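Local coordinates for protein CurD (Moorea producens 3L, PDB 5KP7) that probably acts as a hydroxymethylglutaryl-CoA synthase-type acyltransferase of the thiolase-like superfamily and binds 4'-phosphopantetheine, at residues 250-253 / 254-257. The protein carries 3 engineered substitutions. Sequence-based numbering, arbitrary orientation.
With SO4 (sulfate ion), chain D.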
# COMPACT_ATOMS: atom_id res chain seq x y z
N ASN A 250 -10.90 14.63 -1.32
CA ASN A 250 -11.51 15.20 -0.12
C ASN A 250 -10.55 15.28 1.07
O ASN A 250 -10.59 16.24 1.82
CB ASN A 250 -12.82 14.48 0.26
CG ASN A 250 -13.98 14.87 -0.62
OD1 ASN A 250 -14.49 15.97 -0.52
ND2 ASN A 250 -14.42 13.97 -1.47
N ALA A 251 -9.69 14.29 1.24
CA ALA A 251 -8.66 14.40 2.29
C ALA A 251 -7.70 15.57 2.04
O ALA A 251 -7.34 16.32 2.96
CB ALA A 251 -7.91 13.08 2.44
N TYR A 252 -7.28 15.72 0.80
CA TYR A 252 -6.42 16.84 0.43
C TYR A 252 -7.15 18.18 0.64
O TYR A 252 -6.54 19.12 1.14
CB TYR A 252 -5.86 16.73 -0.99
CG TYR A 252 -4.95 17.89 -1.31
CD1 TYR A 252 -3.67 17.97 -0.73
CD2 TYR A 252 -5.37 18.96 -2.11
CE1 TYR A 252 -2.85 19.05 -0.94
CE2 TYR A 252 -4.54 20.03 -2.33
CZ TYR A 252 -3.29 20.07 -1.75
OH TYR A 252 -2.46 21.16 -2.01
N ARG A 253 -8.43 18.25 0.30
CA ARG A 253 -9.20 19.50 0.51
C ARG A 253 -9.19 19.87 1.98
O ARG A 253 -9.04 21.04 2.32
CB ARG A 253 -10.64 19.38 0.01
CG ARG A 253 -11.45 20.65 0.30
CD ARG A 253 -12.79 20.74 -0.43
NE ARG A 253 -12.61 20.62 -1.88
CZ ARG A 253 -13.04 19.59 -2.63
NH1 ARG A 253 -13.71 18.57 -2.11
NH2 ARG A 253 -12.81 19.61 -3.94
N HIS A 254 -9.36 18.88 2.86
CA HIS A 254 -9.35 19.11 4.30
C HIS A 254 -7.99 19.66 4.75
O HIS A 254 -7.90 20.62 5.53
CB HIS A 254 -9.74 17.82 5.04
CG HIS A 254 -10.04 18.00 6.49
ND1 HIS A 254 -9.76 17.03 7.43
CD2 HIS A 254 -10.58 19.03 7.17
CE1 HIS A 254 -10.14 17.44 8.62
NE2 HIS A 254 -10.64 18.66 8.49
N TYR A 255 -6.91 19.08 4.22
CA TYR A 255 -5.57 19.57 4.51
C TYR A 255 -5.42 21.03 4.01
O TYR A 255 -4.92 21.90 4.74
CB TYR A 255 -4.56 18.64 3.86
CG TYR A 255 -3.10 19.02 3.96
CD1 TYR A 255 -2.58 20.03 3.15
CD2 TYR A 255 -2.22 18.32 4.80
CE1 TYR A 255 -1.23 20.36 3.20
CE2 TYR A 255 -0.87 18.63 4.84
CZ TYR A 255 -0.38 19.65 4.04
OH TYR A 255 0.97 19.98 4.07
N GLN A 256 -5.88 21.28 2.79
CA GLN A 256 -5.80 22.63 2.19
C GLN A 256 -6.55 23.66 3.03
O GLN A 256 -6.06 24.80 3.22
CB GLN A 256 -6.33 22.56 0.75
CG GLN A 256 -6.24 23.85 -0.04
CD GLN A 256 -7.02 23.77 -1.34
OE1 GLN A 256 -6.55 23.22 -2.33
NE2 GLN A 256 -8.24 24.28 -1.31
N ASN A 257 -7.71 23.27 3.56
CA ASN A 257 -8.47 24.12 4.47
C ASN A 257 -7.70 24.47 5.74
O ASN A 257 -7.85 25.58 6.26
CB ASN A 257 -9.84 23.49 4.82
CG ASN A 257 -10.79 23.46 3.64
OD1 ASN A 257 -10.60 24.13 2.62
ND2 ASN A 257 -11.83 22.67 3.77
S SO4 D . 3.51 23.47 3.99
O1 SO4 D . 2.64 22.36 3.54
O2 SO4 D . 4.05 23.17 5.34
O3 SO4 D . 2.73 24.73 4.04
O4 SO4 D . 4.62 23.64 3.02
O HOH W 1 -3.84 23.33 -2.77
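Tyr-252 and Gln-256 meet one turn apart near the C-terminal end of alpha-helix 237-258, in a thiolase-like fold of the HMG-CoA synthase family. Their i to i+4 backbone bond, Gln-256 N to Tyr-252 O, is 2.8 Å long with an N-H...O angle of 164°. Gln-256 can be followed outward from CB, which rests 3.5 Å from Tyr-252 O and equally close to Arg-253 O. CG stands anti to the backbone N (chi1 -177°), and the chain stays extended beyond it, carrying the amide across the Tyr-252 side chain at a slant. There OE1 comes within 3.8 Å of Tyr-252 CE2, with the amide plane almost perpendicular to the ring, at 89°. At its tip OE1 accepts a hydrogen bond from a water, which in turn accepts one from Tyr-252 OH, so the water clips the two polar ends together. On the other flank of Tyr-252, CE1 packs 4.2 Å from Tyr-255 CD1, and Phe-358 meets both rings edge-to-face. The aromatic pair thereby joins this helix to strand 355-363, while Tyr-252 also reaches Met-288 and Leu-292 of helix 278-293. Arg-253 and Asn-257 run side by side, CG to ND2 4.0 Å, but the guanidinium turns back to a salt bridge with Glu-249. Tyr-255 OH bonds Ser-360 OG and donates to sulfate O1 at 3.0 Å.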